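Local atomic coordinates of glutathione s-transferase (Oryza sativa, PDB entry 1OYJ), a protein that conjugates reduced glutathione to a wide range of hydrophobic electrophiles, herbicides among them, as a tau-class glutathione transferase. Residues K42-L45 against L46-N50; K114-D117 against C118-L122. All coordinates share one frame; numbering follows the deposited sequence.

Contact 1 of 2, residues K42-L45 against L46-N50; sequences KSDL and LLRSN. With GSH (glutathione), chain N.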
ATOM      1  N   LYS A  42      -9.771   0.332  23.333  1.00 23.48           N
ATOM      2  CA  LYS A  42     -10.315   0.961  22.131  1.00 24.44           C
ATOM      3  C   LYS A  42     -11.774   1.312  22.270  1.00 24.92           C
ATOM      4  O   LYS A  42     -12.509   0.571  22.886  1.00 25.11           O
ATOM      5  CB  LYS A  42     -10.099   0.125  20.912  1.00 23.15           C
ATOM      6  CG  LYS A  42      -8.598  -0.002  20.510  1.00 22.87           C
ATOM      7  CD  LYS A  42      -8.318  -0.973  19.368  1.00 20.67           C
ATOM      8  CE  LYS A  42      -6.859  -1.434  19.328  1.00 25.34           C
ATOM      9  NZ  LYS A  42      -6.491  -2.479  18.259  1.00 19.73           N
ATOM     10  N   SER A  43     -12.207   2.444  21.707  1.00 24.00           N
ATOM     11  CA  SER A  43     -13.615   2.821  21.830  1.00 22.58           C
ATOM     12  C   SER A  43     -14.532   2.051  20.916  1.00 22.61           C
ATOM     13  O   SER A  43     -14.156   1.555  19.827  1.00 23.09           O
ATOM     14  CB  SER A  43     -13.771   4.311  21.520  1.00 22.74           C
ATOM     15  OG  SER A  43     -13.680   4.521  20.148  1.00 22.28           O
ATOM     16  N   ASP A  44     -15.784   1.949  21.303  1.00 23.57           N
ATOM     17  CA  ASP A  44     -16.759   1.323  20.410  1.00 25.70           C
ATOM     18  C   ASP A  44     -16.707   1.980  18.986  1.00 25.41           C
ATOM     19  O   ASP A  44     -16.797   1.312  17.987  1.00 26.17           O
ATOM     20  CB  ASP A  44     -18.153   1.365  21.086  1.00 25.88           C
ATOM     21  CG  ASP A  44     -19.224   0.726  20.252  1.00 30.02           C
ATOM     22  OD1 ASP A  44     -19.022  -0.393  19.711  1.00 29.29           O
ATOM     23  OD2 ASP A  44     -20.334   1.264  20.096  1.00 38.58           O
ATOM     24  N   LEU A  45     -16.518   3.285  18.898  1.00 26.09           N
ATOM     25  CA  LEU A  45     -16.543   3.984  17.607  1.00 25.80           C
ATOM     26  C   LEU A  45     -15.330   3.550  16.736  1.00 24.76           C
ATOM     27  O   LEU A  45     -15.471   3.194  15.611  1.00 25.35           O
ATOM     28  CB  LEU A  45     -16.645   5.514  17.819  1.00 26.28           C
ATOM     29  CG  LEU A  45     -16.506   6.406  16.583  1.00 28.02           C
ATOM     30  CD1 LEU A  45     -17.707   6.323  15.720  1.00 30.85           C
ATOM     31  CD2 LEU A  45     -16.163   7.871  16.955  1.00 27.90           C
ATOM     32  N   LEU A  46     -14.139   3.481  17.308  1.00 22.95           N
ATOM     33  CA  LEU A  46     -13.050   3.014  16.539  1.00 21.77           C
ATOM     34  C   LEU A  46     -13.305   1.554  16.043  1.00 21.74           C
ATOM     35  O   LEU A  46     -13.152   1.218  14.859  1.00 19.67           O
ATOM     36  CB  LEU A  46     -11.772   3.132  17.363  1.00 21.99           C
ATOM     37  CG  LEU A  46     -10.558   2.361  16.902  1.00 20.48           C
ATOM     38  CD1 LEU A  46     -10.113   2.827  15.603  1.00 25.06           C
ATOM     39  CD2 LEU A  46      -9.463   2.454  17.905  1.00 24.48           C
ATOM     40  N   LEU A  47     -13.740   0.689  16.949  1.00 21.51           N
ATOM     41  CA  LEU A  47     -13.949  -0.692  16.573  1.00 22.46           C
ATOM     42  C   LEU A  47     -14.998  -0.836  15.503  1.00 22.75           C
ATOM     43  O   LEU A  47     -14.886  -1.765  14.648  1.00 22.08           O
ATOM     44  CB  LEU A  47     -14.336  -1.519  17.784  1.00 22.19           C
ATOM     45  CG  LEU A  47     -13.198  -1.609  18.785  1.00 24.08           C
ATOM     46  CD1 LEU A  47     -13.763  -2.343  20.019  1.00 28.04           C
ATOM     47  CD2 LEU A  47     -12.030  -2.310  18.223  1.00 24.25           C
ATOM     48  N   ARG A  48     -16.006   0.035  15.528  1.00 22.46           N
ATOM     49  CA  ARG A  48     -17.010   0.020  14.453  1.00 25.02           C
ATOM     50  C   ARG A  48     -16.593   0.618  13.157  1.00 26.47           C
ATOM     51  O   ARG A  48     -17.114   0.201  12.114  1.00 25.23           O
ATOM     52  CB  ARG A  48     -18.251   0.853  14.785  1.00 27.14           C
ATOM     53  CG  ARG A  48     -19.220   0.173  15.715  1.00 30.27           C
ATOM     54  CD  ARG A  48     -20.587   0.938  15.947  1.00 36.52           C
ATOM     55  NE  ARG A  48     -20.482   2.216  16.681  1.00 39.26           N
ATOM     56  CZ  ARG A  48     -20.642   3.438  16.134  1.00 39.51           C
ATOM     57  NH1 ARG A  48     -20.922   3.567  14.827  1.00 38.70           N
ATOM     58  NH2 ARG A  48     -20.539   4.529  16.903  1.00 36.55           N
ATOM     59  N   SER A  49     -15.764   1.668  13.237  1.00 25.22           N
ATOM     60  CA  SER A  49     -15.350   2.482  12.093  1.00 25.15           C
ATOM     61  C   SER A  49     -14.286   1.805  11.315  1.00 24.41           C
ATOM     62  O   SER A  49     -14.302   1.948  10.135  1.00 23.87           O
ATOM     63  CB  SER A  49     -14.834   3.865  12.551  1.00 24.80           C
ATOM     64  OG  SER A  49     -15.831   4.572  13.273  1.00 25.95           O
ATOM     65  N   ASN A  50     -13.394   1.035  11.968  1.00 23.11           N
ATOM     66  CA  ASN A  50     -12.360   0.232  11.284  1.00 23.55           C
ATOM     67  C   ASN A  50     -12.407  -1.236  11.793  1.00 19.71           C
ATOM     68  O   ASN A  50     -11.466  -1.676  12.410  1.00 20.54           O
ATOM     69  CB  ASN A  50     -10.962   0.865  11.574  1.00 22.63           C
ATOM     70  CG  ASN A  50      -9.818   0.169  10.857  1.00 25.85           C
ATOM     71  OD1 ASN A  50     -10.021  -0.675  10.037  1.00 23.11           O
ATOM     72  ND2 ASN A  50      -8.577   0.544  11.192  1.00 25.67           N
TER
HETATM   73  N1  GSH N 799      -1.226   0.612   7.986  1.00 31.36           N
HETATM   74  CA1 GSH N 799      -1.459   1.554   9.032  1.00 32.32           C
HETATM   75  C1  GSH N 799      -1.744   2.965   8.679  1.00 32.54           C
HETATM   76  O11 GSH N 799      -2.523   3.755   9.169  1.00 33.23           O
HETATM   77  O12 GSH N 799      -1.037   3.357   7.776  1.00 29.24           O
HETATM   78  CB1 GSH N 799      -1.040   1.256  10.455  1.00 34.07           C
HETATM   79  CG1 GSH N 799      -1.560   2.197  11.549  1.00 32.76           C
HETATM   80  CD1 GSH N 799      -1.116   1.663  12.906  1.00 33.05           C
HETATM   81  OE1 GSH N 799      -0.159   0.908  12.940  1.00 35.50           O
HETATM   82  N2  GSH N 799      -1.742   2.068  14.012  1.00 31.82           N
HETATM   83  CA2 GSH N 799      -1.358   1.586  15.316  1.00 32.35           C
HETATM   84  C2  GSH N 799      -2.607   0.872  15.860  1.00 35.16           C
HETATM   85  O2  GSH N 799      -3.637   1.513  15.849  1.00 29.22           O
HETATM   86  CB2 GSH N 799      -0.981   2.801  16.164  1.00 35.08           C
HETATM   87  SG2 GSH N 799       0.621   3.514  15.620  1.00 43.40           S
HETATM   88  N3  GSH N 799      -2.645  -0.436  16.122  1.00 47.99           N
HETATM   89  CA3 GSH N 799      -3.398  -0.688  17.377  1.00 49.71           C
HETATM   90  C3  GSH N 799      -2.934  -1.678  18.444  1.00 54.95           C
HETATM   91  O31 GSH N 799      -3.752  -2.478  19.005  1.00 51.84           O
HETATM   92  O32 GSH N 799      -1.769  -1.666  18.809  1.00 56.10           O
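At the glycine end of the glutathione-binding site, Lys42 lies against Leu46 and Leu47 of the short helix 44-49 and carries its ammonium group on to the ligand. Its aliphatic stem does the packing: Lys42 CG comes within 3.7 Å of Leu46 CD2, while CB and CD also meet Leu47 CD2, whose side chain runs nearly at right angles to the lysine. Beyond CG the lysine is extended, which takes NZ past the two leucines to donate to the glycyl carboxylate, 2.8 Å from O31 of glutathione; Arg54 O accepts a second bond from NZ. Cut back to an alanine, this position would probably lose the ammonium that O31 and Arg54 O share, and with it the CG and CD part of the cover over Leu46 CD2 and Leu47 CD2. Ser43 is the N-cap. Its OG sits between the backbone N and the carbonyl carbon (chi1 76°), where it accepts from Leu46 N at 3.1 Å and is also hydrogen-bonded to Glu37. This helix belongs to the thioredoxin-like N-terminal domain, and Leu46 packs from it onto Leu10 and Val58 of the sheet. On its outer side Asp44 OD2 forms a long salt bridge to Arg48 NE, 3.5 Å away, lying in the guanidinium plane although the carboxylate itself is turned 58° from it. Leu45 CA covers one guanidinium face, and Leu45 CD1 is 3.6 Å from Arg48 NH2. Two bonds grip Leu45 O: the backbone bond from Ser49 N, and one from Ser49 OG, which comes from above the carbonyl plane at 2.7 Å from Leu45 O.

Contact 2 of 2, residues K114-D117 against C118-L122; sequences KLYD and CGSRL. With GSH (glutathione), chain O.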
ATOM      1  N   LYS A 114       9.061  -0.039   5.183  1.00 22.54           N
ATOM      2  CA  LYS A 114      10.348  -0.109   5.825  1.00 22.49           C
ATOM      3  C   LYS A 114      10.485   0.536   7.253  1.00 24.59           C
ATOM      4  O   LYS A 114      11.055  -0.063   8.181  1.00 22.76           O
ATOM      5  CB  LYS A 114      11.386   0.539   4.876  1.00 22.28           C
ATOM      6  CG  LYS A 114      11.546  -0.236   3.496  1.00 22.69           C
ATOM      7  CD  LYS A 114      12.307  -1.611   3.618  1.00 19.98           C
ATOM      8  CE  LYS A 114      12.285  -2.396   2.318  1.00 22.93           C
ATOM      9  NZ  LYS A 114      13.027  -3.736   2.329  1.00 22.74           N
ATOM     10  N   LEU A 115       9.905   1.724   7.420  1.00 24.36           N
ATOM     11  CA  LEU A 115      10.251   2.581   8.550  1.00 24.15           C
ATOM     12  C   LEU A 115       9.719   1.993   9.863  1.00 24.16           C
ATOM     13  O   LEU A 115      10.457   1.725  10.823  1.00 23.00           O
ATOM     14  CB  LEU A 115       9.761   4.004   8.313  1.00 23.90           C
ATOM     15  CG  LEU A 115      10.695   5.007   7.651  1.00 25.16           C
ATOM     16  CD1 LEU A 115      11.877   5.310   8.587  1.00 24.99           C
ATOM     17  CD2 LEU A 115      11.254   4.442   6.386  1.00 24.26           C
ATOM     18  N   TYR A 116       8.446   1.820   9.913  1.00 24.29           N
ATOM     19  CA  TYR A 116       7.867   1.365  11.154  1.00 26.39           C
ATOM     20  C   TYR A 116       8.428   0.036  11.588  1.00 26.68           C
ATOM     21  O   TYR A 116       8.904  -0.096  12.714  1.00 28.01           O
ATOM     22  CB  TYR A 116       6.403   1.268  11.008  1.00 26.94           C
ATOM     23  CG  TYR A 116       5.706   0.720  12.216  1.00 31.54           C
ATOM     24  CD1 TYR A 116       5.548   1.500  13.309  1.00 38.40           C
ATOM     25  CD2 TYR A 116       5.152  -0.528  12.213  1.00 41.01           C
ATOM     26  CE1 TYR A 116       4.882   1.067  14.399  1.00 43.97           C
ATOM     27  CE2 TYR A 116       4.451  -0.991  13.330  1.00 46.17           C
ATOM     28  CZ  TYR A 116       4.332  -0.162  14.422  1.00 46.87           C
ATOM     29  OH  TYR A 116       3.667  -0.541  15.580  1.00 56.57           O
ATOM     30  N   ASP A 117       8.410  -0.946  10.723  1.00 26.11           N
ATOM     31  CA  ASP A 117       8.854  -2.274  11.113  1.00 28.15           C
ATOM     32  C   ASP A 117      10.342  -2.341  11.386  1.00 26.85           C
ATOM     33  O   ASP A 117      10.811  -2.993  12.343  1.00 26.17           O
ATOM     34  CB  ASP A 117       8.539  -3.324  10.022  1.00 30.52           C
ATOM     35  CG  ASP A 117       7.013  -3.523   9.748  1.00 38.91           C
ATOM     36  OD1 ASP A 117       6.233  -3.750  10.686  1.00 41.69           O
ATOM     37  OD2 ASP A 117       6.534  -3.411   8.578  1.00 47.74           O
ATOM     38  N   CYS A 118      11.119  -1.704  10.526  1.00 24.27           N
ATOM     39  CA  CYS A 118      12.524  -1.811  10.654  1.00 25.51           C
ATOM     40  C   CYS A 118      12.994  -0.999  11.807  1.00 26.33           C
ATOM     41  O   CYS A 118      13.960  -1.360  12.476  1.00 25.87           O
ATOM     42  CB  CYS A 118      13.220  -1.464   9.354  1.00 24.48           C
ATOM     43  SG  CYS A 118      12.528  -2.454   7.962  1.00 27.20           S
ATOM     44  N   GLY A 119      12.286   0.099  12.072  1.00 25.27           N
ATOM     45  CA  GLY A 119      12.590   0.866  13.235  1.00 26.52           C
ATOM     46  C   GLY A 119      12.324   0.153  14.531  1.00 26.02           C
ATOM     47  O   GLY A 119      13.161   0.270  15.471  1.00 26.94           O
ATOM     48  N   SER A 120      11.221  -0.585  14.598  1.00 25.81           N
ATOM     49  CA  SER A 120      10.851  -1.236  15.814  1.00 27.80           C
ATOM     50  C   SER A 120      11.905  -2.285  16.253  1.00 28.26           C
ATOM     51  O   SER A 120      12.135  -2.486  17.471  1.00 27.83           O
ATOM     52  CB  SER A 120       9.516  -1.966  15.668  1.00 29.58           C
ATOM     53  OG  SER A 120       8.480  -1.022  15.453  1.00 37.96           O
ATOM     54  N   ARG A 121      12.534  -2.932  15.296  1.00 26.42           N
ATOM     55  CA  ARG A 121      13.584  -3.882  15.631  1.00 27.60           C
ATOM     56  C   ARG A 121      14.682  -3.248  16.439  1.00 27.08           C
ATOM     57  O   ARG A 121      15.336  -3.953  17.219  1.00 26.50           O
ATOM     58  CB  ARG A 121      14.239  -4.436  14.365  1.00 27.68           C
ATOM     59  CG  ARG A 121      13.184  -5.178  13.489  1.00 30.26           C
ATOM     60  CD  ARG A 121      13.747  -5.701  12.189  1.00 31.41           C
ATOM     61  NE  ARG A 121      12.806  -6.575  11.497  1.00 35.85           N
ATOM     62  CZ  ARG A 121      13.135  -7.293  10.422  1.00 36.05           C
ATOM     63  NH1 ARG A 121      14.377  -7.233   9.921  1.00 33.77           N
ATOM     64  NH2 ARG A 121      12.239  -8.099   9.876  1.00 33.72           N
ATOM     65  N   LEU A 122      14.907  -1.937  16.258  1.00 25.81           N
ATOM     66  CA  LEU A 122      16.023  -1.302  16.950  1.00 26.46           C
ATOM     67  C   LEU A 122      15.776  -1.273  18.462  1.00 27.68           C
ATOM     68  O   LEU A 122      16.728  -1.279  19.268  1.00 28.28           O
ATOM     69  CB  LEU A 122      16.265   0.095  16.453  1.00 26.00           C
ATOM     70  CG  LEU A 122      16.524   0.237  14.968  1.00 24.44           C
ATOM     71  CD1 LEU A 122      16.811   1.662  14.609  1.00 22.79           C
ATOM     72  CD2 LEU A 122      17.705  -0.595  14.508  1.00 30.30           C
TER
HETATM   73  N1  GSH O 800       9.918  -9.735   3.270  1.00 66.18           N
HETATM   74  CA1 GSH O 800      10.524  -9.189   4.485  1.00 66.31           C
HETATM   75  C1  GSH O 800      11.404 -10.269   5.073  1.00 69.16           C
HETATM   76  O11 GSH O 800      11.253 -10.648   6.228  1.00 73.75           O
HETATM   77  O12 GSH O 800      12.267 -10.800   4.402  1.00 69.57           O
HETATM   78  CB1 GSH O 800      11.297  -7.869   4.117  1.00 61.31           C
HETATM   79  CG1 GSH O 800      11.910  -7.187   5.347  1.00 52.25           C
HETATM   80  CD1 GSH O 800      12.572  -5.799   5.207  1.00 46.44           C
HETATM   81  OE1 GSH O 800      11.946  -4.854   4.763  1.00 41.17           O
HETATM   82  N2  GSH O 800      13.824  -5.697   5.665  1.00 38.37           N
HETATM   83  CA2 GSH O 800      14.515  -4.434   5.939  1.00 37.67           C
HETATM   84  C2  GSH O 800      15.696  -4.246   5.049  1.00 37.88           C
HETATM   85  O2  GSH O 800      16.568  -3.385   5.309  1.00 36.93           O
HETATM   86  CB2 GSH O 800      14.908  -4.348   7.403  1.00 40.10           C
HETATM   87  SG2 GSH O 800      13.415  -4.371   8.411  1.00 39.15           S
HETATM   88  N3  GSH O 800      15.659  -5.066   3.957  1.00 36.61           N
HETATM   89  CA3 GSH O 800      16.616  -4.924   2.872  1.00 35.94           C
HETATM   90  C3  GSH O 800      16.515  -3.632   2.061  1.00 36.18           C
HETATM   91  O31 GSH O 800      15.452  -2.931   2.147  1.00 36.52           O
HETATM   92  O32 GSH O 800      17.510  -3.314   1.325  1.00 33.61           O
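The Tyr116 ring carries Ser120 OG over the centre of one face, 4.2 Å above the plane, and Phe17 stacks with it edge-to-face. Further along the same helix, the Arg121 guanidinium has a sulfur on one face: SG2 of glutathione lies 3.3 Å above its plane, displaced toward the rim, with NH1 the nearest arginine atom to it. Asp117 O approaches the same group obliquely, and NH1 has a long, weak ion pair with Glu136. That sulfur is covalently joined to Cys118 SG at 2.2 Å, a mixed disulfide that tethers this glutathione to the protein. These residues lie on helix 97-124 of the all-helical C-terminal domain, where Lys114, Cys118 and Arg121 recur on one side at spacings of four and three residues and line a pocket completed by Glu136 and Ile140. Lys114 bends at chi2 (-73°), and this turn brings its ammonium between two acceptors of the ligand, O31 at 2.6 Å from NZ and OE1 at 2.9 Å. Ile140 of helix 127-148 touches both Lys114 and Cys118. Away from the tethered ligand, Tyr116 O takes two donors from one residue, Ser120 N at 3.0 Å and Ser120 OG at 2.9 Å, which reach it from opposite faces of the carbonyl plane; the second of these bonds gives the hydroxyl of the buried Ser120 an acceptor. Gly119 N donates to Leu115 O in the regular helical pattern.

From the N terminus, the chain passes strands 7-11 and 33-36 before reaching contact 1, which spans the short helix 44-49 from its N-cap to the residue after its end and packs on strands 7-11 and 58-61 of the thioredoxin-like domain. Contact 2 follows on the long helix 97-124 of the C-terminal domain, packed on helices 127-148 and 176-183. The two are in series, neither nesting nor crossing, and neither closes a long loop. The centres of contact 1 and contact 2 are 26 Å apart. Each meets a different glutathione molecule. The side chain of Tyr116 comes about 7 Å from that of Ser15, where the C-terminal domain approaches the N-terminal site.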